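Local coordinates for protein toxin 2A (PDB 5URP) that probably transfers ADP-ribose from NAD+ to a host protein, acting as an ADP-ribosyltransferase toxin and virulence factor of Paenibacillus larvae, at residues Tyr199-Lys205 and Lys216-Leu222; Asn175-Val179 and Glu190-Pro194; Met23-Arg27 and Asp99-Tyr104; Phe26-Lys30 and Ser152-Gly156. One frame throughout, in Å; residues are numbered along the deposited sequence.

How the contacts relate
The chain opens with a segment, 23-30, that serves two contacts. Contact 3 sets it along strand 101-107, at the edge of the five-stranded sheet, and closes a loop made mostly of helix. Contact 4 starts from the same segment, shares F26 and R27, and spans further, to the loop after strand 149-152. The hairpins of contact 2 and contact 1 then follow in series. Contact 2 belongs to the three-stranded sheet and contact 1 to the five-stranded one. Y104 and S152 join contacts 3 and 4. M191 packs on V103 and L153, tying contact 2 to both. L193 meets V221 of contact 1.

Contact 1 (Tyr199-Lys205 and Lys216-Leu222); sequences YYIDNIK and KVEARVL
D202 and R220 form a side-on salt bridge. R220 NH2 lies 3.0 Å from D202 OD1. R220 NE lies 3.1 Å from D202 OD2. Both oxygens use their syn lone pairs. The carboxylate and guanidinium planes are 14° apart, so the double grip restrains the rotation of both groups. R220 also runs beside Y200, with R220 NH2 3.2 Å from Y200 CD2 and the two flat groups 75° apart.

A second ionic group lies on the same side of the sheet. K216 NZ meets E218 OE2 at 3.2 Å from above the carboxylate plane, and also pairs with E167. K205 NZ makes a long salt bridge to E218 OE2, and a water links these two atoms as well.

The backbones pair as the antiparallel strands of a hairpin, within the mixed sheet of the toxin. A classic beta bulge shifts the register where D202 and N203 both face E218. E218 O accepts from D202 N at 2.9 Å and from N203 N at 3.3 Å.

Apolar groups fill the other side. A219 CB lies at the edge of the Y199 ring, 3.8 Å from Y199 CD2. I201 CG2 is 4.0 Å from V217 CG1.

The chemistry is two-sided. Backbone bonds join the strands; charge pairs line the more exposed face and hydrocarbon the more buried one.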
loop_
_atom_site.group_PDB
_atom_site.type_symbol
_atom_site.label_atom_id
_atom_site.label_comp_id
_atom_site.label_asym_id
_atom_site.label_seq_id
_atom_site.Cartn_x
_atom_site.Cartn_y
_atom_site.Cartn_z
ATOM N N TYR A 199 -7.744 -6.453 4.045
ATOM C CA TYR A 199 -7.832 -5.352 4.985
ATOM C C TYR A 199 -9.287 -4.967 5.194
ATOM O O TYR A 199 -10.090 -4.951 4.256
ATOM C CB TYR A 199 -6.956 -4.161 4.531
ATOM C CG TYR A 199 -7.175 -3.569 3.159
ATOM C CD1 TYR A 199 -6.684 -4.186 2.011
ATOM C CD2 TYR A 199 -7.790 -2.340 3.019
ATOM C CE1 TYR A 199 -6.849 -3.609 0.755
ATOM C CE2 TYR A 199 -7.944 -1.752 1.771
ATOM C CZ TYR A 199 -7.480 -2.391 0.652
ATOM O OH TYR A 199 -7.651 -1.794 -0.569
ATOM N N TYR A 200 -9.607 -4.662 6.437
ATOM C CA TYR A 200 -10.966 -4.385 6.857
ATOM C C TYR A 200 -11.167 -2.889 7.003
ATOM O O TYR A 200 -10.371 -2.226 7.671
ATOM C CB TYR A 200 -11.257 -5.083 8.184
ATOM C CG TYR A 200 -12.623 -4.821 8.765
ATOM C CD1 TYR A 200 -13.750 -5.519 8.325
ATOM C CD2 TYR A 200 -12.786 -3.914 9.799
ATOM C CE1 TYR A 200 -14.992 -5.271 8.861
ATOM C CE2 TYR A 200 -14.028 -3.660 10.343
ATOM C CZ TYR A 200 -15.128 -4.367 9.883
ATOM O OH TYR A 200 -16.362 -4.152 10.425
ATOM N N ILE A 201 -12.253 -2.383 6.423
ATOM C CA ILE A 201 -12.549 -0.949 6.432
ATOM C C ILE A 201 -13.361 -0.588 7.674
ATOM O O ILE A 201 -14.532 -0.964 7.810
ATOM C CB ILE A 201 -13.266 -0.528 5.149
ATOM C CG1 ILE A 201 -12.331 -0.792 3.954
ATOM C CG2 ILE A 201 -13.584 0.984 5.195
ATOM C CD1 ILE A 201 -12.970 -0.526 2.615
ATOM N N ASP A 202 -12.730 0.160 8.577
ATOM C CA ASP A 202 -13.379 0.677 9.777
ATOM C C ASP A 202 -14.173 1.955 9.502
ATOM O O ASP A 202 -15.245 2.149 10.082
ATOM C CB ASP A 202 -12.322 0.938 10.851
ATOM C CG ASP A 202 -11.662 -0.336 11.334
ATOM O OD1 ASP A 202 -12.394 -1.180 11.885
ATOM O OD2 ASP A 202 -10.431 -0.500 11.148
ATOM N N ASN A 203 -13.677 2.837 8.631
ATOM C CA ASN A 203 -14.343 4.117 8.441
ATOM C C ASN A 203 -14.014 4.683 7.067
ATOM O O ASN A 203 -12.897 4.520 6.574
ATOM C CB ASN A 203 -13.917 5.100 9.537
ATOM C CG ASN A 203 -14.844 6.282 9.648
ATOM O OD1 ASN A 203 -15.971 6.153 10.106
ATOM N ND2 ASN A 203 -14.378 7.431 9.228
ATOM N N ILE A 204 -15.008 5.328 6.453
ATOM C CA ILE A 204 -14.835 6.091 5.212
ATOM C C ILE A 204 -15.465 7.462 5.422
ATOM O O ILE A 204 -16.619 7.554 5.851
ATOM C CB ILE A 204 -15.489 5.385 4.003
ATOM C CG1 ILE A 204 -14.791 4.053 3.696
ATOM C CG2 ILE A 204 -15.460 6.290 2.768
ATOM C CD1 ILE A 204 -15.478 3.216 2.635
ATOM N N LYS A 205 -14.730 8.528 5.089
ATOM C CA LYS A 205 -15.288 9.871 5.194
ATOM C C LYS A 205 -14.616 10.781 4.180
ATOM O O LYS A 205 -13.546 10.471 3.664
ATOM C CB LYS A 205 -15.113 10.448 6.593
ATOM C CG LYS A 205 -13.668 10.699 6.961
ATOM C CD LYS A 205 -13.489 11.230 8.390
ATOM C CE LYS A 205 -11.999 11.195 8.775
ATOM N NZ LYS A 205 -11.721 11.638 10.171
ATOM N N LYS A 216 -11.206 9.501 2.555
ATOM C CA LYS A 216 -10.266 8.885 3.470
ATOM C C LYS A 216 -10.820 7.546 3.927
ATOM O O LYS A 216 -11.963 7.481 4.381
ATOM C CB LYS A 216 -9.989 9.755 4.694
ATOM C CG LYS A 216 -8.774 9.193 5.454
ATOM C CD LYS A 216 -8.435 9.921 6.714
ATOM C CE LYS A 216 -7.266 9.196 7.427
ATOM N NZ LYS A 216 -7.065 9.717 8.800
ATOM N N VAL A 217 -10.004 6.506 3.809
ATOM C CA VAL A 217 -10.366 5.138 4.169
ATOM C C VAL A 217 -9.461 4.734 5.321
ATOM O O VAL A 217 -8.239 4.756 5.177
ATOM C CB VAL A 217 -10.173 4.188 2.985
ATOM C CG1 VAL A 217 -10.465 2.727 3.396
ATOM C CG2 VAL A 217 -11.043 4.659 1.803
ATOM N N GLU A 218 -10.046 4.379 6.456
ATOM C CA GLU A 218 -9.273 3.919 7.604
ATOM C C GLU A 218 -9.499 2.417 7.699
ATOM O O GLU A 218 -10.644 1.978 7.771
ATOM C CB GLU A 218 -9.678 4.650 8.887
ATOM C CG GLU A 218 -9.282 6.109 8.787
ATOM C CD GLU A 218 -9.917 7.024 9.805
ATOM O OE1 GLU A 218 -10.520 6.540 10.770
ATOM O OE2 GLU A 218 -9.772 8.261 9.631
ATOM N N ALA A 219 -8.416 1.656 7.657
ATOM C CA ALA A 219 -8.517 0.202 7.545
ATOM C C ALA A 219 -7.427 -0.474 8.363
ATOM O O ALA A 219 -6.438 0.142 8.767
ATOM C CB ALA A 219 -8.409 -0.259 6.098
ATOM N N ARG A 220 -7.637 -1.774 8.590
ATOM C CA ARG A 220 -6.735 -2.642 9.334
ATOM C C ARG A 220 -6.354 -3.832 8.472
ATOM O O ARG A 220 -7.243 -4.508 7.949
ATOM C CB ARG A 220 -7.406 -3.236 10.579
ATOM C CG ARG A 220 -7.709 -2.342 11.721
ATOM C CD ARG A 220 -8.411 -3.217 12.787
ATOM N NE ARG A 220 -9.870 -3.197 12.653
ATOM C CZ ARG A 220 -10.697 -4.154 13.078
ATOM N NH1 ARG A 220 -10.247 -5.253 13.672
ATOM N NH2 ARG A 220 -12.009 -4.007 12.915
ATOM N N VAL A 221 -5.055 -4.130 8.398
ATOM C CA VAL A 221 -4.610 -5.397 7.843
ATOM C C VAL A 221 -4.960 -6.497 8.823
ATOM O O VAL A 221 -4.733 -6.380 10.036
ATOM C CB VAL A 221 -3.099 -5.392 7.568
ATOM C CG1 VAL A 221 -2.628 -6.791 7.094
ATOM C CG2 VAL A 221 -2.745 -4.352 6.551
ATOM N N LEU A 222 -5.509 -7.575 8.299
ATOM C CA LEU A 222 -5.758 -8.770 9.066
ATOM C C LEU A 222 -4.621 -9.741 8.763
ATOM O O LEU A 222 -4.419 -10.131 7.606
ATOM C CB LEU A 222 -7.119 -9.362 8.719
ATOM C CG LEU A 222 -8.276 -8.350 8.851
ATOM C CD1 LEU A 222 -9.475 -9.116 8.571
ATOM C CD2 LEU A 222 -8.407 -7.703 10.239
HETATM O O HOH W 1 -12.011 9.147 11.480
#

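Contact 2 (Asn175-Val179 and Glu190-Pro194); sequences NAGYV and EMLLP
G177 and L192 form a hydrogen-bonded antiparallel pair, with G177 N 3.0 Å from L192 O and L192 N bonded back to G177 O. Two residues on, V179 N reaches E190 O at 3.0 Å.

Y178 and M191 are the adjacent non-hydrogen-bonded pair, and their side chains cross at about a right angle. The bend at chi2 (-69°) brings M191 SD to the tyrosine, and the bend at chi3 swings the methyl on toward A176. M191 SD lies 3.6 Å from both Y178 CB and Y178 CD1. It stands at the ring edge, 81° off the ring normal, as a Met-aromatic contact. M191 CE ends 3.8 Å from A176 CB, two residues before the tyrosine. The same A176 methyl takes L193 CD2 at 3.7 Å.

This hairpin belongs to a three-stranded antiparallel sheet in which strand 190-193 is central. E190 fits the last glutamate of the Q-x-E motif of related ADP-ribosyltransferases, where it is catalytic. A similar role for E190 is probable. E190 OE2 bonds to S150 OG, and E190 OE1 to a glycerol probably left from crystallisation.

On this side V179 lies against the extended glutamate. V179 CG2 is 3.7 Å from E190 CB, and the contact carries on along CG and CD of E190. The other branch, V179 CG1, meets L192 CB. At the far end the P194 ring lies against N175, with P194 CG 3.9 Å from N175 CB. The amide of N175 is turned elsewhere, its ND2 bonded to T95 O.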
loop_
_atom_site.group_PDB
_atom_site.type_symbol
_atom_site.label_atom_id
_atom_site.label_comp_id
_atom_site.label_asym_id
_atom_site.label_seq_id
_atom_site.Cartn_x
_atom_site.Cartn_y
_atom_site.Cartn_z
ATOM N N ASN A 175 3.600 -9.353 8.167
ATOM C CA ASN A 175 4.645 -9.333 7.143
ATOM C C ASN A 175 4.534 -8.005 6.402
ATOM O O ASN A 175 3.497 -7.701 5.817
ATOM C CB ASN A 175 4.512 -10.494 6.155
ATOM C CG ASN A 175 4.650 -11.893 6.801
ATOM O OD1 ASN A 175 3.756 -12.723 6.659
ATOM N ND2 ASN A 175 5.777 -12.170 7.453
ATOM N N ALA A 176 5.602 -7.226 6.441
ATOM C CA ALA A 176 5.708 -5.974 5.696
ATOM C C ALA A 176 7.175 -5.610 5.691
ATOM O O ALA A 176 7.842 -5.740 6.718
ATOM C CB ALA A 176 4.863 -4.879 6.343
ATOM N N GLY A 177 7.679 -5.173 4.534
ATOM C CA GLY A 177 9.097 -4.953 4.370
ATOM C C GLY A 177 9.382 -3.514 4.044
ATOM O O GLY A 177 8.743 -2.958 3.146
ATOM N N TYR A 178 10.355 -2.930 4.728
ATOM C CA TYR A 178 10.756 -1.551 4.463
ATOM C C TYR A 178 11.765 -1.600 3.327
ATOM O O TYR A 178 12.900 -2.028 3.533
ATOM C CB TYR A 178 11.364 -0.920 5.704
ATOM C CG TYR A 178 11.754 0.515 5.497
ATOM C CD1 TYR A 178 10.779 1.487 5.318
ATOM C CD2 TYR A 178 13.082 0.899 5.479
ATOM C CE1 TYR A 178 11.125 2.839 5.131
ATOM C CE2 TYR A 178 13.445 2.256 5.282
ATOM C CZ TYR A 178 12.452 3.203 5.119
ATOM O OH TYR A 178 12.820 4.522 4.948
ATOM N N VAL A 179 11.361 -1.158 2.128
ATOM C CA VAL A 179 12.188 -1.350 0.948
ATOM C C VAL A 179 12.920 -0.083 0.500
ATOM O O VAL A 179 13.674 -0.160 -0.468
ATOM C CB VAL A 179 11.369 -1.930 -0.230
ATOM C CG1 VAL A 179 10.761 -3.312 0.127
ATOM C CG2 VAL A 179 10.284 -0.970 -0.691
ATOM N N GLU A 190 8.818 3.401 1.461
ATOM C CA GLU A 190 7.822 2.387 1.131
ATOM C C GLU A 190 7.888 1.179 2.068
ATOM O O GLU A 190 8.964 0.620 2.313
ATOM C CB GLU A 190 7.994 1.913 -0.307
ATOM C CG GLU A 190 6.999 0.835 -0.696
ATOM C CD GLU A 190 7.024 0.422 -2.156
ATOM O OE1 GLU A 190 7.590 1.139 -3.017
ATOM O OE2 GLU A 190 6.453 -0.650 -2.442
ATOM N N MET A 191 6.721 0.790 2.559
ATOM C CA MET A 191 6.499 -0.491 3.229
ATOM C C MET A 191 5.724 -1.352 2.238
ATOM O O MET A 191 4.614 -0.990 1.822
ATOM C CB MET A 191 5.717 -0.329 4.534
ATOM C CG MET A 191 6.399 0.448 5.603
ATOM S SD MET A 191 7.833 -0.390 6.303
ATOM C CE MET A 191 7.082 -1.851 6.958
ATOM N N LEU A 192 6.292 -2.494 1.867
ATOM C CA LEU A 192 5.699 -3.353 0.859
ATOM C C LEU A 192 5.023 -4.518 1.560
ATOM O O LEU A 192 5.673 -5.221 2.336
ATOM C CB LEU A 192 6.771 -3.848 -0.099
ATOM C CG LEU A 192 6.331 -4.745 -1.248
ATOM C CD1 LEU A 192 5.253 -4.105 -2.085
ATOM C CD2 LEU A 192 7.521 -5.133 -2.118
ATOM N N LEU A 193 3.744 -4.699 1.299
ATOM C CA LEU A 193 2.996 -5.792 1.921
ATOM C C LEU A 193 2.760 -6.890 0.890
ATOM O O LEU A 193 2.702 -6.640 -0.321
ATOM C CB LEU A 193 1.650 -5.306 2.471
ATOM C CG LEU A 193 1.552 -4.562 3.807
ATOM C CD1 LEU A 193 0.291 -3.703 3.787
ATOM C CD2 LEU A 193 1.451 -5.431 5.009
ATOM N N PRO A 194 2.597 -8.129 1.350
ATOM C CA PRO A 194 2.391 -9.254 0.443
ATOM C C PRO A 194 1.190 -9.070 -0.455
ATOM O O PRO A 194 0.247 -8.345 -0.125
ATOM C CB PRO A 194 2.153 -10.437 1.403
ATOM C CG PRO A 194 2.782 -10.033 2.685
ATOM C CD PRO A 194 2.709 -8.543 2.760
#

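Contact 3 (Met23-Arg27 and Asp99-Tyr104); sequences MIDFR and DSVTVY
D25 of the N-terminal segment reaches across to T102 and Y104 and forms an Asx turn. The segment runs alongside strand 101-107, at the edge of the five-stranded sheet. Its backbone is joined there by a single bridge between I24 and V101. I24 N gives a bond to S100 O, and T102 N reaches I24 O at 2.8 Å.

The D25 side chain can be followed outward. Its CB lies 3.8 Å from T102 OG1. Its CG stands anti to the backbone N (chi1 177°), and this carries the carboxylate past T102 CB to the tyrosine. Y104 OH donates to D25 OD1 at 2.6 Å, on the syn side and 16° out of the carboxylate plane. D25 OD2 is further, 3.2 Å from Y104 OH. OD1 also takes R27 N at 3.0 Å, which closes the Asx turn. That donor comes from above the plane, 46° out of it. Two donors thus grip D25 OD1, and one of them fixes the turn.

M23 bends over the strand from the other end. Its SD is 3.4 Å from T102 OG1, and its CE touches S100 CB. I24 sends CD1 over D99, whose OD2 is bonded to W36 NE1. I24 CB rests on V101 CG2.

A buried strand carbonyl is reached through water: one water accepts from F26 N at 2.8 Å and donates to T102 O at 2.7 Å.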
loop_
_atom_site.group_PDB
_atom_site.type_symbol
_atom_site.label_atom_id
_atom_site.label_comp_id
_atom_site.label_asym_id
_atom_site.label_seq_id
_atom_site.Cartn_x
_atom_site.Cartn_y
_atom_site.Cartn_z
ATOM N N MET A 23 1.004 1.475 19.061
ATOM C CA MET A 23 0.849 1.801 17.640
ATOM C C MET A 23 1.735 2.990 17.276
ATOM O O MET A 23 1.690 4.039 17.918
ATOM C CB MET A 23 -0.611 2.120 17.301
ATOM C CG MET A 23 -0.863 2.632 15.865
ATOM S SD MET A 23 -0.503 1.407 14.593
ATOM C CE MET A 23 -1.745 0.170 14.966
ATOM N N ILE A 24 2.548 2.783 16.265
ATOM C CA ILE A 24 3.433 3.804 15.709
ATOM C C ILE A 24 2.742 4.453 14.524
ATOM O O ILE A 24 2.279 3.764 13.607
ATOM C CB ILE A 24 4.770 3.196 15.260
ATOM C CG1 ILE A 24 5.498 2.509 16.424
ATOM C CG2 ILE A 24 5.649 4.274 14.635
ATOM C CD1 ILE A 24 6.660 1.681 15.937
ATOM N N ASP A 25 2.744 5.783 14.493
ATOM C CA ASP A 25 2.225 6.520 13.344
ATOM C C ASP A 25 3.112 7.747 13.178
ATOM O O ASP A 25 3.100 8.630 14.036
ATOM C CB ASP A 25 0.760 6.890 13.572
ATOM C CG ASP A 25 0.164 7.722 12.457
ATOM O OD1 ASP A 25 0.822 7.962 11.417
ATOM O OD2 ASP A 25 -0.992 8.128 12.635
ATOM N N PHE A 26 3.924 7.749 12.125
ATOM C CA PHE A 26 4.885 8.812 11.873
ATOM C C PHE A 26 4.261 10.042 11.236
ATOM O O PHE A 26 4.912 11.088 11.209
ATOM C CB PHE A 26 6.009 8.278 10.988
ATOM C CG PHE A 26 6.858 7.238 11.674
ATOM C CD1 PHE A 26 7.667 7.584 12.732
ATOM C CD2 PHE A 26 6.823 5.919 11.267
ATOM C CE1 PHE A 26 8.434 6.618 13.377
ATOM C CE2 PHE A 26 7.590 4.959 11.915
ATOM C CZ PHE A 26 8.379 5.310 12.943
ATOM N N ARG A 27 3.021 9.950 10.764
ATOM C CA ARG A 27 2.282 11.080 10.191
ATOM C C ARG A 27 3.116 11.626 9.037
ATOM O O ARG A 27 3.205 10.938 8.010
ATOM C CB ARG A 27 1.903 12.081 11.285
ATOM C CG ARG A 27 0.887 11.508 12.296
ATOM C CD ARG A 27 0.338 12.564 13.252
ATOM N NE ARG A 27 -0.294 13.685 12.557
ATOM C CZ ARG A 27 -1.581 13.751 12.221
ATOM N NH1 ARG A 27 -2.410 12.754 12.508
ATOM N NH2 ARG A 27 -2.043 14.825 11.589
ATOM N N ASP A 99 6.697 -3.880 15.891
ATOM C CA ASP A 99 5.649 -3.044 16.462
ATOM C C ASP A 99 4.522 -2.918 15.454
ATOM O O ASP A 99 4.759 -2.982 14.252
ATOM C CB ASP A 99 6.136 -1.628 16.793
ATOM C CG ASP A 99 7.534 -1.593 17.373
ATOM O OD1 ASP A 99 7.691 -2.013 18.535
ATOM O OD2 ASP A 99 8.461 -1.099 16.671
ATOM N N SER A 100 3.309 -2.639 15.936
ATOM C CA SER A 100 2.250 -2.286 15.002
ATOM C C SER A 100 2.523 -0.892 14.452
ATOM O O SER A 100 3.056 -0.030 15.153
ATOM C CB SER A 100 0.883 -2.299 15.653
ATOM O OG SER A 100 0.685 -3.545 16.345
ATOM N N VAL A 101 2.127 -0.671 13.200
ATOM C CA VAL A 101 2.469 0.594 12.546
ATOM C C VAL A 101 1.374 0.989 11.582
ATOM O O VAL A 101 0.737 0.144 10.949
ATOM C CB VAL A 101 3.832 0.487 11.826
ATOM C CG1 VAL A 101 3.736 -0.322 10.621
ATOM C CG2 VAL A 101 4.389 1.868 11.514
ATOM N N THR A 102 1.208 2.306 11.442
ATOM C CA THR A 102 0.289 2.895 10.490
ATOM C C THR A 102 1.060 3.250 9.224
ATOM O O THR A 102 2.161 3.803 9.300
ATOM C CB THR A 102 -0.349 4.151 11.082
ATOM O OG1 THR A 102 -1.053 3.808 12.272
ATOM C CG2 THR A 102 -1.330 4.772 10.102
ATOM N N VAL A 103 0.495 2.895 8.083
ATOM C CA VAL A 103 1.061 3.272 6.799
ATOM C C VAL A 103 -0.023 3.954 5.965
ATOM O O VAL A 103 -1.201 3.930 6.288
ATOM C CB VAL A 103 1.667 2.089 6.039
ATOM C CG1 VAL A 103 2.842 1.488 6.820
ATOM C CG2 VAL A 103 0.594 1.017 5.708
ATOM N N TYR A 104 0.420 4.596 4.890
ATOM C CA TYR A 104 -0.437 5.448 4.065
ATOM C C TYR A 104 -0.322 5.062 2.602
ATOM O O TYR A 104 0.751 4.672 2.127
ATOM C CB TYR A 104 -0.029 6.925 4.247
ATOM C CG TYR A 104 -0.210 7.409 5.651
ATOM C CD1 TYR A 104 -1.424 7.947 6.061
ATOM C CD2 TYR A 104 0.814 7.319 6.571
ATOM C CE1 TYR A 104 -1.617 8.365 7.339
ATOM C CE2 TYR A 104 0.646 7.759 7.889
ATOM C CZ TYR A 104 -0.586 8.270 8.265
ATOM O OH TYR A 104 -0.770 8.733 9.536
HETATM O O HOH W 2 3.725 5.795 10.181
#

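Contact 4 (Phe26-Lys30 and Ser152-Gly156); sequences FRIDK and SLVNG
F26 and L153 meet with the ring turned edge-on to a carbonyl. L153 O lies near the ring plane, 3.6 Å from F26 CB. F26 CD2 also comes 4.3 Å from L153 CB. A water held by F26 N donates to L153 O at 2.7 Å, so this carbonyl has a polar partner beside the ring.

V154 points one branch into the bend of the other segment. Its CG1 stands anti to the carbonyl carbon (chi1 -65°). From there V154 CG1 lies 4.2 Å from F26 CB and 3.9 Å from K30 CA. The other branch, CG2, faces the K30 side chain.

The bend is a type II' beta turn from F26 to D29, closed by D29 N bonding to F26 O. It leads straight into helix 30-45. D29 is the N-cap residue, and its OD1 accepts from K32 N. On the opposing segment, S152 OG accepts from V154 N in an ST turn. S152 ends an S-T-S sequence, as in related ADP-ribosyltransferases.

The turn presents R27 O outward to the second segment. N155 N donates to R27 O at 2.9 Å, and V154 CA passes the same oxygen at 3.2 Å. The CB of R27 points away from the second segment. I28 lays its CG2 branch beside the asparagine backbone, with I28 CG2 3.5 Å from N155 O.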
loop_
_atom_site.group_PDB
_atom_site.type_symbol
_atom_site.label_atom_id
_atom_site.label_comp_id
_atom_site.label_asym_id
_atom_site.label_seq_id
_atom_site.Cartn_x
_atom_site.Cartn_y
_atom_site.Cartn_z
ATOM N N PHE A 26 3.924 7.749 12.125
ATOM C CA PHE A 26 4.885 8.812 11.873
ATOM C C PHE A 26 4.261 10.042 11.236
ATOM O O PHE A 26 4.912 11.088 11.209
ATOM C CB PHE A 26 6.009 8.278 10.988
ATOM C CG PHE A 26 6.858 7.238 11.674
ATOM C CD1 PHE A 26 7.667 7.584 12.732
ATOM C CD2 PHE A 26 6.823 5.919 11.267
ATOM C CE1 PHE A 26 8.434 6.618 13.377
ATOM C CE2 PHE A 26 7.590 4.959 11.915
ATOM C CZ PHE A 26 8.379 5.310 12.943
ATOM N N ARG A 27 3.021 9.950 10.764
ATOM C CA ARG A 27 2.282 11.080 10.191
ATOM C C ARG A 27 3.116 11.626 9.037
ATOM O O ARG A 27 3.205 10.938 8.010
ATOM C CB ARG A 27 1.903 12.081 11.285
ATOM C CG ARG A 27 0.887 11.508 12.296
ATOM C CD ARG A 27 0.338 12.564 13.252
ATOM N NE ARG A 27 -0.294 13.685 12.557
ATOM C CZ ARG A 27 -1.581 13.751 12.221
ATOM N NH1 ARG A 27 -2.410 12.754 12.508
ATOM N NH2 ARG A 27 -2.043 14.825 11.589
ATOM N N ILE A 28 3.676 12.834 9.119
ATOM C CA ILE A 28 4.503 13.358 8.021
ATOM C C ILE A 28 5.978 13.457 8.407
ATOM O O ILE A 28 6.759 14.087 7.690
ATOM C CB ILE A 28 3.980 14.724 7.534
ATOM C CG1 ILE A 28 3.990 15.742 8.667
ATOM C CG2 ILE A 28 2.577 14.575 6.958
ATOM C CD1 ILE A 28 3.737 17.205 8.164
ATOM N N ASP A 29 6.383 12.845 9.522
ATOM C CA ASP A 29 7.745 13.025 10.043
ATOM C C ASP A 29 8.667 12.032 9.349
ATOM O O ASP A 29 8.928 10.930 9.835
ATOM C CB ASP A 29 7.783 12.868 11.559
ATOM C CG ASP A 29 9.119 13.262 12.163
ATOM O OD1 ASP A 29 10.155 13.233 11.455
ATOM O OD2 ASP A 29 9.146 13.598 13.364
ATOM N N LYS A 30 9.195 12.458 8.202
ATOM C CA LYS A 30 10.022 11.594 7.367
ATOM C C LYS A 30 11.324 11.208 8.064
ATOM O O LYS A 30 11.795 10.080 7.907
ATOM C CB LYS A 30 10.315 12.308 6.048
ATOM C CG LYS A 30 10.454 11.438 4.855
ATOM C CD LYS A 30 10.456 12.253 3.573
ATOM C CE LYS A 30 10.521 11.324 2.357
ATOM N NZ LYS A 30 10.405 12.031 1.051
ATOM N N SER A 152 3.375 3.717 2.381
ATOM C CA SER A 152 4.467 4.535 2.896
ATOM C C SER A 152 4.340 4.730 4.398
ATOM O O SER A 152 3.234 4.853 4.947
ATOM C CB SER A 152 4.494 5.936 2.217
ATOM O OG SER A 152 5.572 6.725 2.713
ATOM N N LEU A 153 5.493 4.838 5.064
ATOM C CA LEU A 153 5.505 5.162 6.486
ATOM C C LEU A 153 5.032 6.578 6.766
ATOM O O LEU A 153 4.685 6.899 7.907
ATOM C CB LEU A 153 6.906 4.994 7.066
ATOM C CG LEU A 153 7.445 3.591 7.247
ATOM C CD1 LEU A 153 8.865 3.699 7.795
ATOM C CD2 LEU A 153 6.560 2.805 8.204
ATOM N N VAL A 154 5.046 7.444 5.765
ATOM C CA VAL A 154 4.561 8.799 5.976
ATOM C C VAL A 154 3.461 9.106 4.968
ATOM O O VAL A 154 3.340 8.499 3.893
ATOM C CB VAL A 154 5.667 9.883 5.909
ATOM C CG1 VAL A 154 6.629 9.698 7.041
ATOM C CG2 VAL A 154 6.333 9.887 4.576
ATOM N N ASN A 155 2.672 10.106 5.330
ATOM C CA ASN A 155 1.594 10.601 4.488
ATOM C C ASN A 155 2.201 11.675 3.593
ATOM O O ASN A 155 2.133 12.860 3.888
ATOM C CB ASN A 155 0.468 11.131 5.354
ATOM C CG ASN A 155 -0.721 11.561 4.569
ATOM O OD1 ASN A 155 -0.817 11.349 3.360
ATOM N ND2 ASN A 155 -1.641 12.207 5.254
ATOM N N GLY A 156 2.826 11.220 2.496
ATOM C CA GLY A 156 3.674 12.093 1.692
ATOM C C GLY A 156 2.875 13.054 0.838
ATOM O O GLY A 156 1.665 12.879 0.617
HETATM O O HOH W 2 3.725 5.795 10.181
#